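Local coordinates for malonyl CoA-acyl carrier protein transacylase (Clostridium perfringens, PDB 3PTW) that probably transfers the malonyl group from malonyl-CoA to the acyl carrier protein, a step that supplies extender units for fatty acid synthesis, at residues A[275-280]-A[294-299]. Numbering follows the deposited sequence.
Sequences PGKALS and NVEDLK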
loop_
_atom_site.group_PDB
_atom_site.type_symbol
_atom_site.label_atom_id
_atom_site.label_comp_id
_atom_site.label_asym_id
_atom_site.label_seq_id
_atom_site.Cartn_x
_atom_site.Cartn_y
_atom_site.Cartn_z
ATOM N N PRO A 275 -1.567 0.659 10.080
ATOM C CA PRO A 275 -2.614 1.593 10.486
ATOM C C PRO A 275 -3.813 1.543 9.557
ATOM O O PRO A 275 -3.656 1.394 8.339
ATOM C CB PRO A 275 -1.929 2.964 10.414
ATOM C CG PRO A 275 -0.825 2.794 9.436
ATOM C CD PRO A 275 -0.386 1.351 9.528
ATOM N N GLY A 276 -5.000 1.652 10.145
ATOM C CA GLY A 276 -6.216 1.872 9.366
ATOM C C GLY A 276 -6.900 0.615 8.876
ATOM O O GLY A 276 -6.439 -0.511 9.104
ATOM N N LYS A 277 -8.021 0.829 8.191
ATOM C CA LYS A 277 -8.900 -0.255 7.773
ATOM C C LYS A 277 -9.269 -0.103 6.304
ATOM O O LYS A 277 -10.194 -0.737 5.830
ATOM C CB LYS A 277 -10.162 -0.296 8.669
ATOM C CG LYS A 277 -9.887 -0.737 10.127
ATOM C CD LYS A 277 -11.028 -0.389 11.114
ATOM C CE LYS A 277 -11.024 1.102 11.535
ATOM N NZ LYS A 277 -9.752 1.611 12.188
ATOM N N ALA A 278 -8.540 0.733 5.575
ATOM C CA ALA A 278 -8.855 0.961 4.167
ATOM C C ALA A 278 -8.889 -0.350 3.355
ATOM O O ALA A 278 -9.821 -0.583 2.592
ATOM C CB ALA A 278 -7.873 1.976 3.538
ATOM N N LEU A 279 -7.895 -1.214 3.538
ATOM C CA LEU A 279 -7.783 -2.400 2.671
ATOM C C LEU A 279 -8.821 -3.435 3.015
ATOM O O LEU A 279 -9.351 -4.097 2.118
ATOM C CB LEU A 279 -6.374 -3.011 2.674
ATOM C CG LEU A 279 -5.180 -2.097 2.375
ATOM C CD1 LEU A 279 -3.920 -2.929 2.223
ATOM C CD2 LEU A 279 -5.430 -1.224 1.138
ATOM N N SER A 280 -9.115 -3.553 4.311
ATOM C CA SER A 280 -10.242 -4.361 4.784
ATOM C C SER A 280 -11.508 -3.932 4.065
ATOM O O SER A 280 -12.281 -4.769 3.574
ATOM C CB SER A 280 -10.449 -4.206 6.303
ATOM O OG SER A 280 -9.515 -4.964 7.041
ATOM N N ASN A 294 -8.181 -7.131 10.958
ATOM C CA ASN A 294 -7.123 -6.121 10.936
ATOM C C ASN A 294 -6.434 -6.005 12.288
ATOM O O ASN A 294 -7.046 -6.279 13.333
ATOM C CB ASN A 294 -7.647 -4.749 10.477
ATOM C CG ASN A 294 -8.390 -4.000 11.584
ATOM O OD1 ASN A 294 -9.577 -4.222 11.791
ATOM N ND2 ASN A 294 -7.682 -3.128 12.311
ATOM N N VAL A 295 -5.151 -5.641 12.260
ATOM C CA VAL A 295 -4.413 -5.305 13.485
ATOM C C VAL A 295 -3.687 -3.972 13.317
ATOM O O VAL A 295 -2.862 -3.824 12.422
ATOM C CB VAL A 295 -3.384 -6.404 13.922
ATOM C CG1 VAL A 295 -2.936 -6.156 15.355
ATOM C CG2 VAL A 295 -3.961 -7.825 13.798
ATOM N N GLU A 296 -4.027 -3.008 14.170
ATOM C CA GLU A 296 -3.337 -1.710 14.259
ATOM C C GLU A 296 -3.083 -1.308 15.715
ATOM O O GLU A 296 -2.280 -0.423 15.987
ATOM C CB GLU A 296 -4.125 -0.598 13.531
ATOM C CG GLU A 296 -5.456 -0.145 14.191
ATOM C CD GLU A 296 -6.189 0.950 13.386
ATOM O OE1 GLU A 296 -5.577 2.000 13.076
ATOM O OE2 GLU A 296 -7.379 0.756 13.060
ATOM N N ASP A 297 -3.779 -1.955 16.649
ATOM C CA ASP A 297 -3.661 -1.612 18.067
ATOM C C ASP A 297 -4.048 -2.800 18.927
ATOM O O ASP A 297 -4.249 -3.897 18.410
ATOM C CB ASP A 297 -4.472 -0.342 18.428
ATOM C CG ASP A 297 -5.917 -0.382 17.925
ATOM O OD1 ASP A 297 -6.482 -1.482 17.745
ATOM O OD2 ASP A 297 -6.494 0.709 17.713
ATOM N N LEU A 298 -4.144 -2.585 20.235
ATOM C CA LEU A 298 -4.531 -3.651 21.160
ATOM C C LEU A 298 -5.933 -4.208 20.923
ATOM O O LEU A 298 -6.115 -5.424 20.909
ATOM C CB LEU A 298 -4.377 -3.187 22.608
ATOM C CG LEU A 298 -3.115 -3.608 23.369
ATOM C CD1 LEU A 298 -1.898 -3.818 22.463
ATOM C CD2 LEU A 298 -2.811 -2.610 24.495
ATOM N N LYS A 299 -6.918 -3.329 20.739
ATOM C CA LYS A 299 -8.297 -3.771 20.538
ATOM C C LYS A 299 -8.455 -4.634 19.265
ATOM O O LYS A 299 -9.044 -5.712 19.304
ATOM C CB LYS A 299 -9.256 -2.572 20.540
ATOM C CG LYS A 299 -10.742 -2.953 20.611
ATOM C CD LYS A 299 -11.677 -1.749 20.418
ATOM C CE LYS A 299 -11.508 -1.092 19.048
ATOM N NZ LYS A 299 -12.726 -0.349 18.597
HETATM O O HOH W 1 -5.275 -2.356 10.940
#
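The carboxylate of Glu296 and the carboxamide of Asn294 are the two flat groups here, and residues of 275-280 reach both. The contact belongs to the beta-alpha-beta unit formed by strand 269-273, helix 278-286 and strand 291-295, within the acyl transferase domain. It joins the turn that leads into the helix to the end of the next strand, 291-295, which lies at the outer edge of the six-stranded sheet and parallel to 269-273.

Gly276 N lies above the face of the carboxylate, 70° out of its plane, and donates to Glu296 OE1 at 3.0 Å. At the other oxygen, Lys277 NZ arrives nearly along the C-O bond and forms a salt bridge of 2.7 Å with Glu296 OE2. One face of the Asn294 amide carries the aliphatic part of the same lysine, whose CG sits 3.9 Å from Asn294 CG.

With its first torsion at 70°, Glu296 tucks CG over its own backbone and then runs straight out to the 275-277 turn. The lysine chain instead bends at its last two torsions, folding its ammonium group back onto the glutamate. Glu296 is buried, and its OE1 has a second hydrogen-bond partner in Tyr15 OH; the salt bridge and these hydrogen bonds would probably offset the cost of burying a charged carboxylate. Pro275 CA packs 4.0 Å from Glu296 CB, while the proline CB points away from 294-299 and the ring touches Tyr15 and, on helix 59-79, Thr69 and Asn70. In the first turn of the helix, Ser280 OG approaches Asn294 CB at 3.9 Å. A water completes the join, accepting from Asn294 ND2 at 2.9 Å while donating to Gly276 O, also at 2.9 Å.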